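Local coordinates for N-acetylgalactosaminyltransferase 7 (PDB 6IWR), which is a glycosyltransferase of the polypeptide GalNAc-transferase family that joins a GT-A-type domain to a ricin-type beta-trefoil lectin domain, at residues L53-Q58 against F340-Y345; L147-V152 against P253-I258; W364-K369 against K439-D444. All coordinates share one frame; numbering follows the deposited sequence.

Contact 1: residues L53-Q58 against F340-Y345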
loop_
_atom_site.group_PDB
_atom_site.type_symbol
_atom_site.label_atom_id
_atom_site.label_comp_id
_atom_site.label_asym_id
_atom_site.label_seq_id
_atom_site.Cartn_x
_atom_site.Cartn_y
_atom_site.Cartn_z
ATOM N N LEU A 53 -40.328 -29.151 10.173
ATOM C CA LEU A 53 -40.630 -28.017 9.301
ATOM C C LEU A 53 -40.035 -28.226 7.919
ATOM O O LEU A 53 -38.868 -28.599 7.779
ATOM C CB LEU A 53 -40.083 -26.711 9.867
ATOM C CG LEU A 53 -40.814 -25.968 10.991
ATOM C CD1 LEU A 53 -40.235 -24.552 11.117
ATOM C CD2 LEU A 53 -42.338 -25.934 10.784
ATOM N N THR A 54 -40.838 -27.944 6.896
ATOM C CA THR A 54 -40.486 -28.200 5.503
ATOM C C THR A 54 -40.737 -26.952 4.677
ATOM O O THR A 54 -41.622 -26.155 4.990
ATOM C CB THR A 54 -41.316 -29.348 4.920
ATOM O OG1 THR A 54 -42.531 -29.463 5.670
ATOM C CG2 THR A 54 -40.540 -30.644 4.960
ATOM N N PHE A 55 -39.988 -26.808 3.586
ATOM C CA PHE A 55 -40.271 -25.710 2.676
ATOM C C PHE A 55 -41.465 -26.056 1.805
ATOM O O PHE A 55 -41.759 -27.228 1.558
ATOM C CB PHE A 55 -39.052 -25.377 1.819
ATOM C CG PHE A 55 -37.865 -25.002 2.630
ATOM C CD1 PHE A 55 -37.920 -23.925 3.484
ATOM C CD2 PHE A 55 -36.714 -25.744 2.575
ATOM C CE1 PHE A 55 -36.835 -23.585 4.272
ATOM C CE2 PHE A 55 -35.620 -25.404 3.337
ATOM C CZ PHE A 55 -35.684 -24.322 4.190
ATOM N N LYS A 56 -42.173 -25.018 1.359
ATOM C CA LYS A 56 -43.395 -25.225 0.592
ATOM C C LYS A 56 -43.057 -25.951 -0.711
ATOM O O LYS A 56 -41.981 -25.743 -1.273
ATOM C CB LYS A 56 -44.091 -23.880 0.337
ATOM C CG LYS A 56 -44.644 -23.201 1.592
ATOM C CD LYS A 56 -45.290 -21.882 1.284
ATOM C CE LYS A 56 -45.861 -21.220 2.529
ATOM N NZ LYS A 56 -46.514 -19.859 2.293
ATOM N N PRO A 57 -43.915 -26.840 -1.196
ATOM C CA PRO A 57 -43.528 -27.698 -2.330
ATOM C C PRO A 57 -43.575 -26.954 -3.657
ATOM O O PRO A 57 -44.232 -25.920 -3.802
ATOM C CB PRO A 57 -44.581 -28.808 -2.298
ATOM C CG PRO A 57 -45.802 -28.073 -1.758
ATOM C CD PRO A 57 -45.233 -27.217 -0.656
ATOM N N GLN A 58 -42.874 -27.511 -4.645
ATOM C CA GLN A 58 -42.949 -26.967 -5.995
ATOM C C GLN A 58 -44.339 -27.179 -6.584
ATOM O O GLN A 58 -44.848 -28.303 -6.637
ATOM C CB GLN A 58 -41.898 -27.603 -6.904
ATOM C CG GLN A 58 -41.905 -27.088 -8.334
ATOM C CD GLN A 58 -41.171 -25.777 -8.481
ATOM O OE1 GLN A 58 -41.544 -24.915 -9.286
ATOM N NE2 GLN A 58 -40.105 -25.624 -7.715
ATOM N N PHE A 340 -37.615 -15.825 1.979
ATOM C CA PHE A 340 -38.298 -15.574 3.245
ATOM C C PHE A 340 -38.358 -16.835 4.099
ATOM O O PHE A 340 -38.104 -16.774 5.309
ATOM C CB PHE A 340 -39.682 -14.972 3.023
ATOM C CG PHE A 340 -39.633 -13.510 2.765
ATOM C CD1 PHE A 340 -39.640 -12.601 3.816
ATOM C CD2 PHE A 340 -39.491 -13.035 1.473
ATOM C CE1 PHE A 340 -39.543 -11.233 3.577
ATOM C CE2 PHE A 340 -39.399 -11.687 1.229
ATOM C CZ PHE A 340 -39.430 -10.776 2.285
ATOM N N GLU A 341 -38.545 -17.996 3.495
ATOM C CA GLU A 341 -38.541 -19.222 4.281
ATOM C C GLU A 341 -37.189 -19.398 4.983
ATOM O O GLU A 341 -37.124 -19.875 6.109
ATOM C CB GLU A 341 -38.883 -20.426 3.409
ATOM C CG GLU A 341 -40.331 -20.437 2.951
ATOM C CD GLU A 341 -40.655 -21.612 2.059
ATOM O OE1 GLU A 341 -40.033 -21.736 0.988
ATOM O OE2 GLU A 341 -41.536 -22.411 2.428
ATOM N N LEU A 342 -36.109 -19.061 4.290
ATOM C CA LEU A 342 -34.792 -18.941 4.904
ATOM C C LEU A 342 -34.841 -17.787 5.897
ATOM O O LEU A 342 -34.246 -17.836 6.964
ATOM C CB LEU A 342 -33.710 -18.744 3.845
ATOM C CG LEU A 342 -33.109 -20.005 3.211
ATOM C CD1 LEU A 342 -33.933 -21.255 3.472
ATOM C CD2 LEU A 342 -32.888 -19.812 1.721
ATOM N N GLY A 343 -35.577 -16.751 5.509
ATOM C CA GLY A 343 -35.959 -15.658 6.382
ATOM C C GLY A 343 -35.017 -14.771 7.170
ATOM O O GLY A 343 -35.216 -14.617 8.367
ATOM N N LEU A 344 -34.025 -14.146 6.547
ATOM C CA LEU A 344 -33.626 -14.334 5.168
ATOM C C LEU A 344 -32.122 -14.283 5.271
ATOM O O LEU A 344 -31.426 -15.274 5.096
ATOM C CB LEU A 344 -34.090 -13.156 4.318
ATOM C CG LEU A 344 -35.522 -12.638 4.434
ATOM C CD1 LEU A 344 -35.561 -11.327 5.201
ATOM C CD2 LEU A 344 -36.101 -12.446 3.045
ATOM N N TYR A 345 -31.645 -13.087 5.595
ATOM C CA TYR A 345 -30.285 -12.854 6.020
ATOM C C TYR A 345 -30.412 -12.678 7.514
ATOM O O TYR A 345 -31.220 -11.880 7.980
ATOM C CB TYR A 345 -29.750 -11.551 5.434
ATOM C CG TYR A 345 -29.002 -11.681 4.131
ATOM C CD1 TYR A 345 -28.249 -12.807 3.840
ATOM C CD2 TYR A 345 -29.043 -10.664 3.193
ATOM C CE1 TYR A 345 -27.567 -12.915 2.646
ATOM C CE2 TYR A 345 -28.364 -10.765 1.999
ATOM C CZ TYR A 345 -27.630 -11.888 1.732
ATOM O OH TYR A 345 -26.959 -11.973 0.542
#

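Contact 2: residues L147-V152 against P253-I258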
loop_
_atom_site.group_PDB
_atom_site.type_symbol
_atom_site.label_atom_id
_atom_site.label_comp_id
_atom_site.label_asym_id
_atom_site.label_seq_id
_atom_site.Cartn_x
_atom_site.Cartn_y
_atom_site.Cartn_z
ATOM N N LEU A 147 -40.263 -17.804 -14.249
ATOM C CA LEU A 147 -40.737 -16.925 -13.197
ATOM C C LEU A 147 -40.421 -15.479 -13.519
ATOM O O LEU A 147 -39.435 -15.191 -14.157
ATOM C CB LEU A 147 -40.042 -17.269 -11.890
ATOM C CG LEU A 147 -40.535 -18.282 -10.862
ATOM C CD1 LEU A 147 -41.827 -18.954 -11.235
ATOM C CD2 LEU A 147 -39.474 -19.312 -10.554
ATOM N N THR A 148 -41.253 -14.563 -13.060
ATOM C CA THR A 148 -40.936 -13.141 -13.139
ATOM C C THR A 148 -39.925 -12.751 -12.052
ATOM O O THR A 148 -39.659 -13.510 -11.121
ATOM C CB THR A 148 -42.201 -12.315 -12.985
ATOM O OG1 THR A 148 -42.735 -12.523 -11.669
ATOM C CG2 THR A 148 -43.241 -12.730 -14.028
ATOM N N SER A 149 -39.359 -11.545 -12.148
ATOM C CA SER A 149 -38.370 -11.138 -11.154
ATOM C C SER A 149 -38.483 -9.668 -10.780
ATOM O O SER A 149 -38.759 -8.802 -11.625
ATOM C CB SER A 149 -36.929 -11.413 -11.641
ATOM O OG SER A 149 -36.705 -12.802 -11.793
ATOM N N SER A 150 -38.231 -9.389 -9.506
ATOM C CA SER A 150 -37.887 -8.044 -9.058
ATOM C C SER A 150 -36.366 -7.969 -8.964
ATOM O O SER A 150 -35.763 -8.752 -8.222
ATOM C CB SER A 150 -38.536 -7.755 -7.702
ATOM O OG SER A 150 -39.961 -7.840 -7.770
ATOM N N VAL A 151 -35.725 -7.085 -9.725
ATOM C CA VAL A 151 -34.303 -6.860 -9.476
ATOM C C VAL A 151 -34.185 -5.741 -8.449
ATOM O O VAL A 151 -34.815 -4.682 -8.585
ATOM C CB VAL A 151 -33.499 -6.556 -10.768
ATOM C CG1 VAL A 151 -33.997 -7.337 -11.982
ATOM C CG2 VAL A 151 -33.401 -5.074 -11.080
ATOM N N VAL A 152 -33.424 -5.987 -7.388
ATOM C CA VAL A 152 -33.216 -4.986 -6.353
ATOM C C VAL A 152 -31.752 -4.588 -6.379
ATOM O O VAL A 152 -30.867 -5.445 -6.463
ATOM C CB VAL A 152 -33.656 -5.479 -4.962
ATOM C CG1 VAL A 152 -34.721 -6.583 -5.078
ATOM C CG2 VAL A 152 -32.523 -5.957 -4.227
ATOM N N PRO A 253 -31.062 -18.298 -18.620
ATOM C CA PRO A 253 -30.150 -19.187 -17.875
ATOM C C PRO A 253 -30.238 -19.021 -16.359
ATOM O O PRO A 253 -30.207 -20.020 -15.627
ATOM C CB PRO A 253 -28.758 -18.787 -18.399
ATOM C CG PRO A 253 -28.993 -17.742 -19.483
ATOM C CD PRO A 253 -30.375 -17.247 -19.387
ATOM N N LEU A 254 -30.359 -17.781 -15.867
ATOM C CA LEU A 254 -30.320 -17.554 -14.425
ATOM C C LEU A 254 -31.618 -17.979 -13.743
ATOM O O LEU A 254 -31.597 -18.523 -12.632
ATOM C CB LEU A 254 -30.035 -16.082 -14.138
ATOM C CG LEU A 254 -29.796 -15.681 -12.682
ATOM C CD1 LEU A 254 -28.389 -15.978 -12.272
ATOM C CD2 LEU A 254 -30.068 -14.233 -12.510
ATOM N N VAL A 255 -32.764 -17.736 -14.376
ATOM C CA VAL A 255 -34.026 -18.085 -13.730
ATOM C C VAL A 255 -34.591 -19.446 -14.144
ATOM O O VAL A 255 -35.568 -19.918 -13.540
ATOM C CB VAL A 255 -35.044 -16.965 -13.993
ATOM C CG1 VAL A 255 -36.344 -17.255 -13.280
ATOM C CG2 VAL A 255 -34.468 -15.649 -13.521
ATOM N N ALA A 256 -34.026 -20.097 -15.140
ATOM C CA ALA A 256 -34.535 -21.421 -15.482
ATOM C C ALA A 256 -34.390 -22.391 -14.317
ATOM O O ALA A 256 -35.384 -23.034 -13.939
ATOM C CB ALA A 256 -33.843 -21.941 -16.750
ATOM N N PRO A 257 -33.228 -22.540 -13.693
ATOM C CA PRO A 257 -33.130 -23.548 -12.622
ATOM C C PRO A 257 -34.102 -23.295 -11.478
ATOM O O PRO A 257 -34.718 -24.249 -10.982
ATOM C CB PRO A 257 -31.659 -23.479 -12.186
ATOM C CG PRO A 257 -31.016 -22.421 -13.024
ATOM C CD PRO A 257 -31.944 -21.928 -14.058
ATOM N N ILE A 258 -34.299 -22.035 -11.074
ATOM C CA ILE A 258 -35.249 -21.734 -9.997
ATOM C C ILE A 258 -36.670 -22.094 -10.408
ATOM O O ILE A 258 -37.503 -22.443 -9.566
ATOM C CB ILE A 258 -35.163 -20.251 -9.589
ATOM C CG1 ILE A 258 -33.700 -19.846 -9.384
ATOM C CG2 ILE A 258 -35.994 -19.987 -8.346
ATOM C CD1 ILE A 258 -33.515 -18.385 -9.210
#

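Contact 3: residues W364-K369 against K439-D444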
loop_
_atom_site.group_PDB
_atom_site.type_symbol
_atom_site.label_atom_id
_atom_site.label_comp_id
_atom_site.label_asym_id
_atom_site.label_seq_id
_atom_site.Cartn_x
_atom_site.Cartn_y
_atom_site.Cartn_z
ATOM N N TRP A 364 -27.707 -24.881 1.374
ATOM C CA TRP A 364 -27.200 -26.221 1.133
ATOM C C TRP A 364 -27.633 -27.177 2.236
ATOM O O TRP A 364 -28.172 -28.258 1.958
ATOM C CB TRP A 364 -25.682 -26.180 1.020
ATOM C CG TRP A 364 -25.154 -25.908 -0.345
ATOM C CD1 TRP A 364 -24.302 -24.908 -0.708
ATOM C CD2 TRP A 364 -25.389 -26.682 -1.526
ATOM N NE1 TRP A 364 -23.989 -25.005 -2.031
ATOM C CE2 TRP A 364 -24.643 -26.079 -2.569
ATOM C CE3 TRP A 364 -26.141 -27.834 -1.803
ATOM C CZ2 TRP A 364 -24.658 -26.564 -3.880
ATOM C CZ3 TRP A 364 -26.146 -28.327 -3.092
ATOM C CH2 TRP A 364 -25.402 -27.695 -4.121
ATOM N N GLN A 365 -27.410 -26.798 3.495
ATOM C CA GLN A 365 -27.671 -27.703 4.599
ATOM C C GLN A 365 -29.149 -27.894 4.878
ATOM O O GLN A 365 -29.513 -28.850 5.567
ATOM C CB GLN A 365 -26.970 -27.212 5.855
ATOM C CG GLN A 365 -25.472 -27.415 5.810
ATOM C CD GLN A 365 -24.790 -26.742 6.967
ATOM O OE1 GLN A 365 -24.943 -27.165 8.117
ATOM N NE2 GLN A 365 -24.053 -25.670 6.678
ATOM N N CYS A 366 -30.017 -27.041 4.355
ATOM C CA CYS A 366 -31.437 -27.196 4.605
ATOM C C CYS A 366 -32.171 -27.719 3.390
ATOM O O CYS A 366 -33.396 -27.581 3.314
ATOM C CB CYS A 366 -32.048 -25.884 5.094
ATOM S SG CYS A 366 -31.197 -25.269 6.593
ATOM N N GLY A 367 -31.456 -28.321 2.447
ATOM C CA GLY A 367 -32.102 -29.033 1.371
ATOM C C GLY A 367 -32.154 -28.337 0.032
ATOM O O GLY A 367 -32.675 -28.917 -0.922
ATOM N N GLY A 368 -31.613 -27.127 -0.085
ATOM C CA GLY A 368 -31.584 -26.417 -1.341
ATOM C C GLY A 368 -30.318 -26.701 -2.120
ATOM O O GLY A 368 -29.548 -27.607 -1.800
ATOM N N LYS A 369 -30.111 -25.900 -3.167
ATOM C CA LYS A 369 -28.903 -25.954 -3.971
ATOM C C LYS A 369 -28.521 -24.542 -4.386
ATOM O O LYS A 369 -29.381 -23.666 -4.555
ATOM C CB LYS A 369 -29.061 -26.797 -5.235
ATOM C CG LYS A 369 -29.349 -28.283 -5.080
ATOM C CD LYS A 369 -30.107 -28.739 -6.358
ATOM C CE LYS A 369 -30.138 -30.245 -6.590
ATOM N NZ LYS A 369 -28.971 -30.647 -7.445
ATOM N N LYS A 439 -30.313 -20.885 15.750
ATOM C CA LYS A 439 -30.113 -22.293 16.079
ATOM C C LYS A 439 -31.431 -23.067 16.099
ATOM O O LYS A 439 -31.477 -24.216 15.643
ATOM C CB LYS A 439 -29.383 -22.416 17.410
ATOM C CG LYS A 439 -27.907 -22.779 17.259
ATOM C CD LYS A 439 -27.059 -22.274 18.426
ATOM C CE LYS A 439 -25.949 -23.265 18.711
ATOM N NZ LYS A 439 -25.445 -23.949 17.463
ATOM N N LYS A 440 -32.518 -22.457 16.588
ATOM C CA LYS A 440 -33.810 -23.134 16.531
ATOM C C LYS A 440 -34.276 -23.338 15.087
ATOM O O LYS A 440 -34.878 -24.376 14.760
ATOM C CB LYS A 440 -34.848 -22.355 17.327
ATOM C CG LYS A 440 -36.194 -23.024 17.369
ATOM C CD LYS A 440 -37.074 -22.409 18.447
ATOM C CE LYS A 440 -38.549 -22.423 18.062
ATOM N NZ LYS A 440 -38.994 -23.750 17.630
ATOM N N PHE A 441 -34.021 -22.363 14.210
ATOM C CA PHE A 441 -34.356 -22.533 12.798
ATOM C C PHE A 441 -33.732 -23.803 12.233
ATOM O O PHE A 441 -34.417 -24.637 11.623
ATOM C CB PHE A 441 -33.894 -21.319 11.994
ATOM C CG PHE A 441 -34.028 -21.496 10.518
ATOM C CD1 PHE A 441 -35.209 -21.146 9.867
ATOM C CD2 PHE A 441 -32.976 -22.024 9.770
ATOM C CE1 PHE A 441 -35.339 -21.321 8.498
ATOM C CE2 PHE A 441 -33.091 -22.183 8.399
ATOM C CZ PHE A 441 -34.280 -21.836 7.763
ATOM N N ARG A 442 -32.423 -23.966 12.437
ATOM C CA ARG A 442 -31.719 -25.118 11.891
ATOM C C ARG A 442 -32.274 -26.423 12.445
ATOM O O ARG A 442 -32.436 -27.400 11.703
ATOM C CB ARG A 442 -30.235 -24.994 12.192
ATOM C CG ARG A 442 -29.440 -26.067 11.566
ATOM C CD ARG A 442 -27.983 -25.911 11.904
ATOM N NE ARG A 442 -27.273 -27.164 11.683
ATOM C CZ ARG A 442 -25.972 -27.321 11.879
ATOM N NH1 ARG A 442 -25.235 -26.302 12.297
ATOM N NH2 ARG A 442 -25.409 -28.499 11.647
ATOM N N GLU A 443 -32.578 -26.462 13.743
ATOM C CA GLU A 443 -33.150 -27.672 14.320
ATOM C C GLU A 443 -34.571 -27.921 13.828
ATOM O O GLU A 443 -34.922 -29.054 13.503
ATOM C CB GLU A 443 -33.112 -27.599 15.841
ATOM C CG GLU A 443 -31.889 -28.290 16.425
ATOM C CD GLU A 443 -31.671 -27.987 17.900
ATOM O OE1 GLU A 443 -32.092 -26.896 18.365
ATOM O OE2 GLU A 443 -31.071 -28.850 18.590
ATOM N N ASP A 444 -35.407 -26.890 13.770
ATOM C CA ASP A 444 -36.795 -27.119 13.382
ATOM C C ASP A 444 -36.891 -27.667 11.965
ATOM O O ASP A 444 -37.720 -28.541 11.692
ATOM C CB ASP A 444 -37.609 -25.832 13.518
ATOM C CG ASP A 444 -37.934 -25.495 14.970
ATOM O OD1 ASP A 444 -37.725 -26.364 15.843
ATOM O OD2 ASP A 444 -38.364 -24.350 15.236
#

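Contact 1: residues L53-Q58 against F340-Y345
Helix 336-342 of the glycosyltransferase part of the chain presents Glu341 and Leu342, from its last turn, to Phe55 and Lys56 of the irregular segment near the N-terminal end of the model. The main polar link is a hydrogen bond from the backbone N of Lys56 to Glu341 OE2, 2.9 Å long. It is fairly straight, with 162° at the hydrogen, and it uses the syn lone pair of OE2, on the side of the other carboxylate oxygen. Glu341 reaches the segment because its chain is extended beyond CG (chi2 179°), which carries the carboxylate away from the helix. OE1 forms a salt bridge with Arg262, so both oxygens are engaged and the rotation of the group is probably fixed. Lys56 lays its methylene chain past the same carboxylate, CB and CG being close to OE2. Its NZ, however, stands 5.6 Å from Glu341 OE2 and instead forms a salt bridge with Glu337, one turn earlier on the helix of the GT-A-type domain. Two glutamates spaced four residues apart thus make the polar part of the hold, one taking a backbone N-H and the other a side-chain ammonium. Next to these polar groups, the Phe55 ring slants across the aliphatic start of Glu341, its CD1 3.6 Å from Glu341 CB, while ring and carboxylate planes are 64° apart. Farther along the ring, Phe55 CZ meets Leu342 CD1 at 3.6 Å, the two side chains crossing at about a right angle. Leu342 is buried and also packs on Ile359 and Ile363 of helix 355-365. Around the Phe55 ring the packing continues with Phe338, which meets it edge-to-face, and with His445.

Contact 2: residues L147-V152 against P253-I258
Leu147, just before strand 149-155, and Ser149, its first residue, pack against Val255 and Ile258 on one side of helix 251-260, a buried contact of the GT-A domain with its mixed beta-sheet. Val255 and Ile258 are three residues apart and direct their CB atoms at segment 147-152, as Leu147 and Ser149 do at the helix. Val255 sits between Leu147 and Ser149 with its branches divided. CG1 lies anti to the backbone N (chi1 -177°) and touches Leu147, 4.0 Å from its CB and 3.8 Å from its carbonyl O, whereas CG2 is directed at Ser149. Leu147 extends past this methyl to the next turn: its CD2 comes 4.2 Å from Ile258 CG2 and 3.8 Å from the backbone O of Ile258. No hydrogen bond joins the two segments directly. Tyr251, at the beginning of the same helix, has its hydroxyl hydrogen-bonded to both Leu147 O and Ser149 OG and so ties this segment to the helix. Beyond the contact, Leu147 also packs on Val236 of the neighbouring parallel strand 236-240, and Ile258 reaches Thr266 and Ala333 on two further strands, so helix 251-260 spans several strands of the sheet. The helix is kinked here: Pro257 has no N-H to offer, and the N of Ile258 also makes no bond to the preceding turn. At the Ser149 end of the contact, OG lies 4.0 Å from Val255 CG2.

Contact 3: residues W364-K369 against K439-D444
A disulfide sulfur set obliquely against an aromatic ring distinguishes this contact: Cys366 SG, bonded to Cys447, approaches Phe441 of helix 436-444. The closest ring atom is Phe441 CE2, 4.0 Å from SG. With SG 5.3 Å from the ring centroid and 69° off the ring normal, this is a sulfur-aromatic contact. The ring also meets His445, while the sulfur has Trp412 as a further neighbour. One residue earlier, the amide end of Gln365 lies over one face of the Arg442 guanidinium, offset toward its rim, with the two planes 85° apart. Arg442 gets there on an extended chain whose CG is anti to the backbone N (chi1 -175°), and its NH1 is committed to a salt bridge with Asp414 and a hydrogen bond to Val411 O. Helix 355-365 ends at this point in a Schellman motif with Gly367, of positive phi, as the C-prime residue. Since no hydrogen bond crosses between the segments, the direct contact depends on sulfur-aromatic packing and on the Gln365 amide lying against the Arg442 guanidinium, while the disulfide to Cys447, just beyond helix 436-444, supplies the covalent tie between the two helix ends.

Contact 2 is the buried one, where helix 251-260 packs on the GT-A sheet, made mainly by aliphatic side chains, with backbone oxygens and a serine hydroxyl among what they touch. Contacts 1 and 3 are partly buried and adjacent, their centres about 9 Å apart, and they use the successive helices 336-342 and 355-365. They also touch: Leu53 N lies 3.1 Å from Asp444 O, a probable hydrogen bond, and Phe55 packs on the backbone of Cys366, so the N-terminal segment bridges both. Contact 1 combines a carboxylate hydrogen bond with phenylalanine packing; contact 3 has sulfur-ring and amide-guanidinium packing beside a disulfide. Contact 2 stands apart, its centre about 17 Å from that of contact 1.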